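Local coordinates for hypothetical membrane spanning protein (Thermus thermophilus, PDB 2VPZ), which probably serves as the membrane-embedded, quinone-binding subunit of a polysulfide reductase-type complex, exchanging electrons between the quinone pool and its partner subunits, at residues V23-A28 and L128-L133; A149-L154 and A240-A245; A156-L161 and L233-L238; G30-A35 and W118-F123; F174-L179 and L226-G231. All blocks are in the same frame, centred on the assembly; numbering follows the deposited sequence.

Interaction 1 (V23-A28 and L128-L133); sequences VLVGLA and LSYPGL
Val25 meets Tyr130 and Pro131 where a regular helix faces a kinked one. Segment 23-28 is continuous helix, with Ala28 N bonded to Leu24 O at 2.8 Å. In segment 128-133 the pattern breaks: proline has no amide hydrogen to give, and the N atoms of both Pro131 and Gly132 make no bond to the preceding turn, so the helix bends there.

The contact is an example of a branched side chain divided between two partners. The two methyls of Val25 part company. CG2 lies opposite the backbone N, beside the carbonyl carbon, and comes to 3.8 Å from Tyr130 CE2, approaching the ring obliquely. CG1 occupies the position between backbone N and carbonyl carbon (chi1 74°) and lies 3.8 Å from Pro131 CG. The aromatic ring is braced from its own helix as well, since Pro131 CG sits 4.0 Å above one face, displaced toward the rim. Tyr130 departs from a staggered first torsion (chi1 105°); its CB points to the flank, but the end of the ring comes nearer to Val25.

The phenol matters beyond packing: Tyr130 binds menaquinone and ubiquinone in other structures of this protein, though neither is bound to this chain here, and its OH makes a weak hydrogen bond with His21, which also contributes to the ubiquinone site. Around this buried core, helix 46-65 reaches Val25 through Asp60, helix 88-107 touches Val25 with Leu96 and Tyr130 with Ile89, and helix 148-166 packs against Leu128 with Ala156.

Interaction 2 (A149-L154 and A240-A245); sequences AGLFPL and ALLVLA
Leu242, Val243 and their partners Leu151 and Phe152 join two well-separated helix axes: the short helical segments come no closer than 12.1 Å axis to axis, running roughly antiparallel at 143°. Long side chains do the bridging.

Along segment 240-245, Leu242 is the first to engage. Its CG is turned back beside the backbone N and opposite the carbonyl carbon (chi1 -72°), which carries CD1 toward helix 148-166. That one methyl serves two neighbours, lying 3.8 Å from Phe152 CE1 and 4.0 Å from Leu151 CD1. The leucines meet at about a right angle, whereas Leu242 and Phe152 run past each other in opposite senses. Next comes Val243, whose CG2 approaches Phe152 CZ at 4.1 Å, the two side chains again nearly perpendicular. Both methyls approach the ring obliquely, at CE1 and CZ.

Two backbone carbonyls have side-chain donors outside the contact: Phe152 O accepts a hydrogen bond from Arg239 NH2, and Leu242 O from Trp144 NE1. Between the segments themselves only hydrocarbon meets hydrocarbon, so this buried join probably depends on shape and dispersion forces, its position set by packing and not by polar bonds.

Interaction 3 (A156-L161 and L233-L238); sequences ALVLAL and LAAAGL
Ala235 presents its single methyl to two side chains of the opposite helix, Val158 and Leu159, which reach it from different directions. Seen from Ala235 CB, the lines to the two partners open at close to a right angle. Val158 meets it near the root of its side chain: its CB is 3.9 Å from Ala235 CB, and CG1, extended opposite the backbone N (chi1 -179°), is 4.0 Å away. Leu159 uses its far end instead, with CD2 at 3.8 Å from the same methyl. Its CB starts out to the flank, but CG folds beside the backbone N and opposite the carbonyl carbon (chi1 -66°), which brings the end of the chain over to the partner helix.

This is the familiar economy of helix packing in an all-helical membrane bundle. Small residues bring backbones near one another: the roughly antiparallel segments approach to 8.8 Å between axes, and the nearest CA atoms, those of Val158 and Ala235, are 6.5 Å apart.

Leu159 CD2 continues past Ala235 onto the next residue, lying 4.1 Å from Ala236 N and 4.3 Å from Ala236 CB, so the leucine end rests partly on backbone. On one flank Val23 of helix 16-41 touches both Leu159 and Ala236, while on the other Leu176 and Ser183 of helix 175-189 pack against Val158.

Interaction 4 (G30-A35 and W118-F123); sequences GVALLA and WALLVF
Leu33 and Leu121 supply the methyl-to-methyl part of this helix pair, their CD1 atoms 3.8 Å apart. The two side chains lie alongside one another and point the same way. In each, CG stands opposite the backbone N, and the chain leaves the helix on its flank before its end swings toward the partner. A second apolar group centres on Leu120, whose CB points toward segment 30-35. Its CD2 is 4.2 Å from Ala35 CB, and its CD1 makes a looser approach of 4.4 Å to Ala32 CB.

Contact between side chain and backbone is a separate class. Leu120 CD2 lies 3.5 Å from Ala32 O, with CG at 3.7 Å, so the isobutyl group settles on the opposing main chain as well as on the two alanine methyls. The anti first torsion of Leu120 (chi1 -170°) places the branch there.

Between these antiparallel transmembrane helices, then, Leu120 lies over Ala32 and Ala35 while the other two leucines run side by side. The axes are at 156° and come within 8.6 Å, and the CA atoms of Leu33 and Leu121 are only 6.0 Å apart.

Other helices of the bundle close round the pair. Helix 46-65 lays Ala53 on Ala32, and Tyr49 and Thr50 on Ala35; helix 88-107 brings Thr102 to Leu120; helix 148-166 touches Leu33 through Leu157.

Interaction 5 (F174-L179 and L226-G231); sequences FPLRVL and LAPWAG
Arg177 sends its guanidinium past Ala227, while its NE is held by a hydrogen bond to the backbone carbonyl of Thr220. A long, weak ion pair joins its NH2 to Glu224, so the charge has its polar partners in the loop leading to helix 227-245. Across the contact itself the same NH2 lies 4.1 Å from Ala227 CB, a van der Waals neighbour that approaches the flat group obliquely. The chain is bent at the third torsion (chi3 149°), and its end comes nearer than its root.

The second meeting is hydrocarbon. Leu176 points at the partner segment, its CG opposite the backbone N (chi1 168°), and CD2 lies 4.2 Å from Pro228 CA and 4.4 Å from Pro228 CG. Ala227 O stands 4.3 Å from Leu176 CD2. All these spacings are loose, in keeping with axes that approach no nearer than 11.2 Å.

The helical segments run in broadly the same direction, 34° apart. The first turns of helices 175-189 and 227-245 thus lie side by side in a polytopic alpha-helical membrane protein, with Arg177 joined to the loop before helix 227-245.

Five contacts among five helices illustrate how a bundle is built from repeated pairings. Interactions 1 and 4 both join helix 16-41 to helix 117-136, with centres about 13 Å apart, and interaction 4 is nested within the loop closed by interaction 1. Later in the chain, interactions 2 and 3 both join helix 148-166 to helix 227-245, about 10 Å apart; interaction 5, nested inside both, brings helix 175-189 to helix 227-245. The two groups touch: interaction 1 meets interactions 2 and 3, and interaction 4 meets interaction 3. The centre of interaction 1, which holds the quinone-binding tyrosine, lies about 2 Å from the chain's centre, whereas interaction 5 lies away from the known sites.

Interaction 1 (V23-A28 and L128-L133)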
# COMPACT_ATOMS: atom_id res chain seq x y z
N VAL C 23 36.31 23.77 8.22
CA VAL C 23 36.65 25.01 8.90
C VAL C 23 37.68 25.78 8.05
O VAL C 23 37.60 27.00 7.90
CB VAL C 23 37.26 24.76 10.34
CG1 VAL C 23 37.83 26.08 10.94
CG2 VAL C 23 36.21 24.15 11.29
N LEU C 24 38.63 25.05 7.47
CA LEU C 24 39.70 25.66 6.68
C LEU C 24 39.27 26.34 5.35
O LEU C 24 39.66 27.49 5.10
CB LEU C 24 40.87 24.67 6.46
CG LEU C 24 42.18 24.87 7.28
CD1 LEU C 24 41.85 25.09 8.76
CD2 LEU C 24 43.14 23.66 7.11
N VAL C 25 38.48 25.66 4.52
CA VAL C 25 38.01 26.24 3.26
C VAL C 25 37.17 27.53 3.53
O VAL C 25 37.03 28.39 2.64
CB VAL C 25 37.18 25.18 2.41
CG1 VAL C 25 35.80 24.95 3.01
CG2 VAL C 25 37.06 25.64 0.94
N GLY C 26 36.63 27.68 4.75
CA GLY C 26 35.88 28.86 5.17
C GLY C 26 36.86 30.04 5.24
O GLY C 26 36.65 31.10 4.64
N LEU C 27 37.94 29.82 5.99
CA LEU C 27 39.08 30.72 6.16
C LEU C 27 39.69 31.06 4.79
O LEU C 27 39.90 32.22 4.45
CB LEU C 27 40.20 30.08 6.96
CG LEU C 27 40.36 30.54 8.40
CD1 LEU C 27 41.49 29.75 9.08
CD2 LEU C 27 40.64 32.06 8.42
N ALA C 28 40.02 30.01 4.05
CA ALA C 28 40.64 30.19 2.75
C ALA C 28 39.80 31.15 1.87
O ALA C 28 40.28 32.24 1.53
CB ALA C 28 40.82 28.81 2.02
N LEU C 128 33.21 30.19 -1.25
CA LEU C 128 32.46 30.54 -0.00
C LEU C 128 31.06 29.91 -0.01
O LEU C 128 30.43 29.71 1.04
CB LEU C 128 32.27 32.07 0.13
CG LEU C 128 33.32 32.96 0.82
CD1 LEU C 128 33.21 34.42 0.35
CD2 LEU C 128 33.18 32.87 2.36
N SER C 129 30.59 29.66 -1.22
CA SER C 129 29.28 29.11 -1.52
C SER C 129 29.15 27.58 -1.65
O SER C 129 28.09 27.03 -1.35
CB SER C 129 28.75 29.74 -2.84
OG SER C 129 28.38 31.08 -2.73
N TYR C 130 30.19 26.90 -2.08
CA TYR C 130 30.11 25.46 -2.31
C TYR C 130 29.95 24.52 -1.09
O TYR C 130 29.27 23.49 -1.19
CB TYR C 130 31.23 24.99 -3.27
CG TYR C 130 32.40 24.24 -2.64
CD1 TYR C 130 32.33 22.85 -2.41
CD2 TYR C 130 33.57 24.92 -2.25
CE1 TYR C 130 33.41 22.15 -1.80
CE2 TYR C 130 34.65 24.23 -1.64
CZ TYR C 130 34.56 22.84 -1.42
OH TYR C 130 35.60 22.17 -0.81
N PRO C 131 30.57 24.85 0.08
CA PRO C 131 30.41 23.98 1.25
C PRO C 131 28.95 23.78 1.75
O PRO C 131 28.52 22.64 1.95
CB PRO C 131 31.30 24.60 2.32
CG PRO C 131 32.37 25.33 1.54
CD PRO C 131 31.66 25.83 0.28
N GLY C 132 28.21 24.86 1.95
CA GLY C 132 26.83 24.78 2.40
C GLY C 132 25.95 24.02 1.41
O GLY C 132 24.98 23.34 1.78
N LEU C 133 26.28 24.13 0.13
CA LEU C 133 25.54 23.41 -0.92
C LEU C 133 26.01 21.92 -1.01
O LEU C 133 25.23 21.07 -1.44
CB LEU C 133 25.63 24.12 -2.31
CG LEU C 133 24.94 25.49 -2.51
CD1 LEU C 133 25.12 25.98 -3.96
CD2 LEU C 133 23.44 25.41 -2.16

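Interaction 2 (A149-L154 and A240-A245)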
# COMPACT_ATOMS: atom_id res chain seq x y z
N ALA C 149 22.93 26.60 3.37
CA ALA C 149 23.38 27.47 2.29
C ALA C 149 23.49 28.93 2.82
O ALA C 149 24.07 29.79 2.15
CB ALA C 149 22.43 27.40 1.07
N GLY C 150 22.94 29.20 4.00
CA GLY C 150 23.03 30.51 4.61
C GLY C 150 24.06 30.55 5.74
O GLY C 150 24.86 31.51 5.88
N LEU C 151 24.07 29.51 6.56
CA LEU C 151 25.00 29.35 7.67
C LEU C 151 26.46 29.17 7.23
O LEU C 151 27.38 29.70 7.86
CB LEU C 151 24.58 28.16 8.57
CG LEU C 151 23.37 28.41 9.49
CD1 LEU C 151 23.03 27.14 10.30
CD2 LEU C 151 23.67 29.59 10.43
N PHE C 152 26.71 28.45 6.13
CA PHE C 152 28.09 28.28 5.77
C PHE C 152 28.80 29.55 5.19
O PHE C 152 29.94 29.82 5.59
CB PHE C 152 28.30 26.94 5.04
CG PHE C 152 28.42 25.73 5.98
CD1 PHE C 152 27.33 25.32 6.74
CD2 PHE C 152 29.65 25.06 6.17
CE1 PHE C 152 27.42 24.27 7.68
CE2 PHE C 152 29.78 24.00 7.10
CZ PHE C 152 28.66 23.61 7.86
N PRO C 153 28.15 30.33 4.28
CA PRO C 153 28.78 31.56 3.77
C PRO C 153 29.06 32.64 4.89
O PRO C 153 30.14 33.24 4.95
CB PRO C 153 27.80 32.07 2.72
CG PRO C 153 27.24 30.80 2.13
CD PRO C 153 27.13 29.84 3.34
N LEU C 154 28.08 32.90 5.75
CA LEU C 154 28.22 33.87 6.84
C LEU C 154 29.28 33.48 7.87
O LEU C 154 29.96 34.33 8.46
CB LEU C 154 26.87 34.12 7.57
CG LEU C 154 25.82 35.03 6.88
CD1 LEU C 154 24.40 34.71 7.40
CD2 LEU C 154 26.16 36.53 7.09
N ALA C 240 31.94 22.51 12.25
CA ALA C 240 32.33 21.11 12.45
C ALA C 240 31.21 20.26 13.07
O ALA C 240 31.00 19.12 12.68
CB ALA C 240 33.63 21.01 13.31
N LEU C 241 30.46 20.84 14.01
CA LEU C 241 29.36 20.17 14.68
C LEU C 241 28.20 19.82 13.69
O LEU C 241 27.59 18.74 13.77
CB LEU C 241 28.83 20.95 15.93
CG LEU C 241 27.37 21.24 16.34
CD1 LEU C 241 26.37 20.34 15.60
CD2 LEU C 241 27.15 21.11 17.87
N LEU C 242 27.90 20.71 12.74
CA LEU C 242 26.84 20.45 11.76
C LEU C 242 27.28 19.38 10.75
O LEU C 242 26.44 18.64 10.23
CB LEU C 242 26.40 21.74 11.00
CG LEU C 242 25.59 22.81 11.75
CD1 LEU C 242 25.66 24.18 11.02
CD2 LEU C 242 24.12 22.35 11.93
N VAL C 243 28.58 19.31 10.48
CA VAL C 243 29.13 18.33 9.53
C VAL C 243 29.12 16.89 10.10
O VAL C 243 28.81 15.92 9.39
CB VAL C 243 30.59 18.73 9.05
CG1 VAL C 243 31.28 17.55 8.33
CG2 VAL C 243 30.53 19.97 8.12
N LEU C 244 29.44 16.75 11.39
CA LEU C 244 29.45 15.44 12.05
C LEU C 244 28.04 14.97 12.46
O LEU C 244 27.69 13.82 12.27
CB LEU C 244 30.40 15.48 13.29
CG LEU C 244 31.86 15.82 12.96
CD1 LEU C 244 32.66 16.18 14.21
CD2 LEU C 244 32.52 14.66 12.19
N ALA C 245 27.22 15.87 12.99
CA ALA C 245 25.87 15.53 13.44
C ALA C 245 24.78 15.39 12.36
O ALA C 245 23.71 14.82 12.62
CB ALA C 245 25.38 16.53 14.52

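Interaction 3 (A156-L161 and L233-L238)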
# COMPACT_ATOMS: atom_id res chain seq x y z
N ALA C 156 32.04 31.60 7.25
CA ALA C 156 33.35 31.65 6.61
C ALA C 156 33.88 33.11 6.68
O ALA C 156 35.10 33.34 6.71
CB ALA C 156 33.24 31.17 5.12
N LEU C 157 32.95 34.06 6.75
CA LEU C 157 33.26 35.49 6.87
C LEU C 157 33.68 35.82 8.33
O LEU C 157 34.65 36.55 8.55
CB LEU C 157 32.08 36.36 6.39
CG LEU C 157 31.75 36.19 4.88
CD1 LEU C 157 30.44 36.92 4.50
CD2 LEU C 157 32.95 36.69 4.03
N VAL C 158 32.99 35.28 9.32
CA VAL C 158 33.38 35.50 10.71
C VAL C 158 34.84 34.94 10.93
O VAL C 158 35.64 35.53 11.67
CB VAL C 158 32.36 34.83 11.70
CG1 VAL C 158 32.77 35.09 13.14
CG2 VAL C 158 30.93 35.38 11.42
N LEU C 159 35.21 33.84 10.25
CA LEU C 159 36.58 33.27 10.35
C LEU C 159 37.64 34.21 9.72
O LEU C 159 38.67 34.47 10.35
CB LEU C 159 36.70 31.87 9.70
CG LEU C 159 35.93 30.70 10.34
CD1 LEU C 159 36.24 29.38 9.62
CD2 LEU C 159 36.27 30.60 11.83
N ALA C 160 37.41 34.68 8.51
CA ALA C 160 38.36 35.57 7.85
C ALA C 160 38.56 36.92 8.59
O ALA C 160 39.70 37.35 8.84
CB ALA C 160 37.97 35.83 6.37
N LEU C 161 37.46 37.58 8.96
CA LEU C 161 37.49 38.87 9.66
C LEU C 161 38.04 38.75 11.11
O LEU C 161 38.67 39.69 11.63
CB LEU C 161 36.09 39.55 9.64
CG LEU C 161 35.56 40.06 8.28
CD1 LEU C 161 34.05 40.40 8.34
CD2 LEU C 161 36.38 41.29 7.82
N LEU C 233 36.25 30.71 17.40
CA LEU C 233 35.87 29.43 17.98
C LEU C 233 34.36 29.15 17.84
O LEU C 233 33.96 28.00 17.64
CB LEU C 233 36.35 29.31 19.46
CG LEU C 233 37.79 29.79 19.78
CD1 LEU C 233 38.08 29.72 21.29
CD2 LEU C 233 38.83 28.97 18.98
N ALA C 234 33.49 30.16 17.91
CA ALA C 234 32.06 29.89 17.73
C ALA C 234 31.78 29.48 16.27
O ALA C 234 31.13 28.45 16.02
CB ALA C 234 31.17 31.13 18.10
N ALA C 235 32.30 30.24 15.32
CA ALA C 235 32.13 29.95 13.89
C ALA C 235 32.73 28.60 13.42
O ALA C 235 32.18 27.96 12.50
CB ALA C 235 32.69 31.13 13.03
N ALA C 236 33.84 28.15 14.02
CA ALA C 236 34.49 26.87 13.65
C ALA C 236 33.83 25.69 14.39
O ALA C 236 33.66 24.60 13.84
CB ALA C 236 36.04 26.89 13.94
N GLY C 237 33.47 25.92 15.64
CA GLY C 237 32.77 24.90 16.38
C GLY C 237 31.44 24.64 15.69
O GLY C 237 31.07 23.48 15.46
N LEU C 238 30.72 25.69 15.29
CA LEU C 238 29.41 25.49 14.66
C LEU C 238 29.47 24.74 13.30
O LEU C 238 28.65 23.86 13.03
CB LEU C 238 28.63 26.84 14.56
CG LEU C 238 28.09 27.34 15.93
CD1 LEU C 238 27.64 28.81 15.85
CD2 LEU C 238 26.93 26.43 16.41

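Interaction 4 (G30-A35 and W118-F123)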
# COMPACT_ATOMS: atom_id res chain seq x y z
N GLY C 30 37.08 33.18 2.48
CA GLY C 30 36.86 34.50 3.06
C GLY C 30 38.11 35.38 3.11
O GLY C 30 38.01 36.61 3.09
N VAL C 31 39.31 34.81 3.20
CA VAL C 31 40.50 35.67 3.18
C VAL C 31 40.78 36.07 1.70
O VAL C 31 41.24 37.19 1.42
CB VAL C 31 41.76 35.00 3.90
CG1 VAL C 31 43.07 35.72 3.51
CG2 VAL C 31 41.57 35.09 5.44
N ALA C 32 40.44 35.20 0.75
CA ALA C 32 40.56 35.51 -0.67
C ALA C 32 39.52 36.63 -1.04
O ALA C 32 39.73 37.38 -1.99
CB ALA C 32 40.31 34.25 -1.56
N LEU C 33 38.42 36.73 -0.28
CA LEU C 33 37.42 37.80 -0.54
C LEU C 33 38.01 39.14 -0.03
O LEU C 33 37.90 40.18 -0.70
CB LEU C 33 36.03 37.52 0.13
CG LEU C 33 34.95 38.61 -0.09
CD1 LEU C 33 34.43 38.58 -1.53
CD2 LEU C 33 33.77 38.45 0.89
N LEU C 34 38.63 39.10 1.15
CA LEU C 34 39.29 40.26 1.75
C LEU C 34 40.41 40.78 0.81
O LEU C 34 40.46 41.99 0.52
CB LEU C 34 39.88 39.92 3.12
CG LEU C 34 38.83 39.65 4.21
CD1 LEU C 34 39.45 39.87 5.60
CD2 LEU C 34 37.60 40.58 4.01
N ALA C 35 41.28 39.91 0.33
CA ALA C 35 42.35 40.32 -0.59
C ALA C 35 41.76 40.96 -1.88
O ALA C 35 42.32 41.94 -2.40
CB ALA C 35 43.27 39.13 -0.96
N TRP C 118 38.71 41.39 -9.92
CA TRP C 118 37.27 41.10 -10.06
C TRP C 118 37.12 39.57 -10.21
O TRP C 118 36.14 38.98 -9.74
CB TRP C 118 36.64 41.80 -11.28
CG TRP C 118 36.19 43.22 -11.03
CD1 TRP C 118 36.73 44.37 -11.57
CD2 TRP C 118 35.10 43.66 -10.19
NE1 TRP C 118 36.04 45.47 -11.12
CE2 TRP C 118 35.04 45.07 -10.28
CE3 TRP C 118 34.17 43.00 -9.37
CZ2 TRP C 118 34.09 45.85 -9.57
CZ3 TRP C 118 33.21 43.77 -8.65
CH2 TRP C 118 33.18 45.18 -8.77
N ALA C 119 38.09 38.97 -10.90
CA ALA C 119 38.15 37.51 -11.07
C ALA C 119 38.31 36.90 -9.65
O ALA C 119 37.52 36.03 -9.27
CB ALA C 119 39.35 37.07 -11.96
N LEU C 120 39.31 37.36 -8.89
CA LEU C 120 39.50 36.84 -7.53
C LEU C 120 38.21 37.06 -6.78
O LEU C 120 37.81 36.24 -5.94
CB LEU C 120 40.67 37.51 -6.75
CG LEU C 120 41.01 36.78 -5.41
CD1 LEU C 120 41.48 35.33 -5.70
CD2 LEU C 120 42.08 37.55 -4.63
N LEU C 121 37.50 38.15 -7.07
CA LEU C 121 36.23 38.35 -6.36
C LEU C 121 35.20 37.25 -6.70
O LEU C 121 34.55 36.73 -5.80
CB LEU C 121 35.58 39.70 -6.64
CG LEU C 121 34.31 39.82 -5.75
CD1 LEU C 121 34.56 40.80 -4.59
CD2 LEU C 121 33.09 40.26 -6.58
N VAL C 122 35.05 36.91 -7.97
CA VAL C 122 34.08 35.89 -8.37
C VAL C 122 34.44 34.45 -7.95
O VAL C 122 33.54 33.66 -7.61
CB VAL C 122 33.81 35.91 -9.92
CG1 VAL C 122 33.26 34.54 -10.37
CG2 VAL C 122 32.82 37.05 -10.28
N PHE C 123 35.73 34.10 -7.98
CA PHE C 123 36.18 32.75 -7.59
C PHE C 123 36.12 32.56 -6.08
O PHE C 123 35.96 31.44 -5.59
CB PHE C 123 37.59 32.45 -8.11
CG PHE C 123 37.71 32.46 -9.61
CD1 PHE C 123 38.85 32.96 -10.23
CD2 PHE C 123 36.65 32.00 -10.39
CE1 PHE C 123 38.93 33.02 -11.63
CE2 PHE C 123 36.72 32.05 -11.79
CZ PHE C 123 37.86 32.56 -12.41

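Interaction 5 (F174-L179 and L226-G231)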
# COMPACT_ATOMS: atom_id res chain seq x y z
N PHE C 174 34.52 46.00 13.15
CA PHE C 174 33.10 46.44 13.09
C PHE C 174 32.37 45.42 12.16
O PHE C 174 31.35 44.84 12.56
CB PHE C 174 32.95 47.93 12.64
CG PHE C 174 31.53 48.35 12.27
CD1 PHE C 174 30.47 48.29 13.18
CD2 PHE C 174 31.26 48.77 10.96
CE1 PHE C 174 29.15 48.63 12.80
CE2 PHE C 174 29.96 49.11 10.55
CZ PHE C 174 28.90 49.04 11.47
N PRO C 175 32.90 45.15 10.93
CA PRO C 175 32.21 44.15 10.08
C PRO C 175 32.16 42.77 10.81
O PRO C 175 31.19 42.03 10.68
CB PRO C 175 33.02 44.11 8.78
CG PRO C 175 34.33 44.83 9.09
CD PRO C 175 34.00 45.80 10.21
N LEU C 176 33.20 42.43 11.58
CA LEU C 176 33.22 41.16 12.33
C LEU C 176 32.02 41.07 13.31
O LEU C 176 31.43 40.01 13.46
CB LEU C 176 34.56 40.92 13.09
CG LEU C 176 34.61 39.78 14.15
CD1 LEU C 176 34.65 38.38 13.46
CD2 LEU C 176 35.84 39.95 15.08
N ARG C 177 31.63 42.18 13.94
CA ARG C 177 30.49 42.19 14.89
C ARG C 177 29.09 42.13 14.22
O ARG C 177 28.13 41.55 14.77
CB ARG C 177 30.58 43.40 15.85
CG ARG C 177 31.85 43.46 16.71
CD ARG C 177 31.78 44.57 17.78
NE ARG C 177 32.52 44.24 19.00
CZ ARG C 177 33.46 44.98 19.57
NH1 ARG C 177 33.80 46.14 19.02
NH2 ARG C 177 34.07 44.56 20.67
N VAL C 178 28.97 42.75 13.04
CA VAL C 178 27.74 42.75 12.24
C VAL C 178 27.50 41.31 11.71
O VAL C 178 26.46 40.71 11.96
CB VAL C 178 27.85 43.75 11.00
CG1 VAL C 178 26.59 43.68 10.12
CG2 VAL C 178 28.10 45.20 11.48
N LEU C 179 28.50 40.75 11.02
CA LEU C 179 28.44 39.39 10.48
C LEU C 179 28.36 38.27 11.54
O LEU C 179 27.84 37.18 11.28
CB LEU C 179 29.61 39.12 9.51
CG LEU C 179 29.57 39.98 8.25
CD1 LEU C 179 30.79 39.69 7.36
CD2 LEU C 179 28.26 39.72 7.49
N LEU C 226 39.19 39.77 23.32
CA LEU C 226 38.58 38.41 23.50
C LEU C 226 37.69 38.21 22.26
O LEU C 226 37.49 37.10 21.76
CB LEU C 226 37.62 38.23 24.71
CG LEU C 226 37.89 38.49 26.19
CD1 LEU C 226 36.58 38.35 27.01
CD2 LEU C 226 38.99 37.53 26.73
N ALA C 227 37.12 39.33 21.81
CA ALA C 227 36.21 39.39 20.66
C ALA C 227 36.62 38.53 19.41
O ALA C 227 35.72 37.88 18.87
CB ALA C 227 35.88 40.86 20.31
N PRO C 228 37.89 38.60 18.89
CA PRO C 228 38.19 37.72 17.74
C PRO C 228 38.34 36.21 18.08
O PRO C 228 38.06 35.34 17.24
CB PRO C 228 39.51 38.25 17.18
CG PRO C 228 39.49 39.70 17.48
CD PRO C 228 38.79 39.77 18.88
N TRP C 229 38.84 35.88 19.27
CA TRP C 229 38.99 34.47 19.65
C TRP C 229 37.61 33.83 19.76
O TRP C 229 37.34 32.81 19.13
CB TRP C 229 39.81 34.30 20.93
CG TRP C 229 41.28 34.54 20.69
CD1 TRP C 229 42.02 35.64 21.08
CD2 TRP C 229 42.17 33.73 19.90
NE1 TRP C 229 43.30 35.55 20.57
CE2 TRP C 229 43.42 34.39 19.85
CE3 TRP C 229 42.04 32.50 19.22
CZ2 TRP C 229 44.54 33.87 19.14
CZ3 TRP C 229 43.15 31.97 18.52
CH2 TRP C 229 44.38 32.66 18.49
N ALA C 230 36.75 34.46 20.55
CA ALA C 230 35.38 34.01 20.76
C ALA C 230 34.59 33.83 19.44
O ALA C 230 33.89 32.83 19.27
CB ALA C 230 34.62 34.98 21.72
N GLY C 231 34.72 34.79 18.52
CA GLY C 231 34.08 34.75 17.22
C GLY C 231 34.60 33.65 16.31
O GLY C 231 33.83 33.01 15.57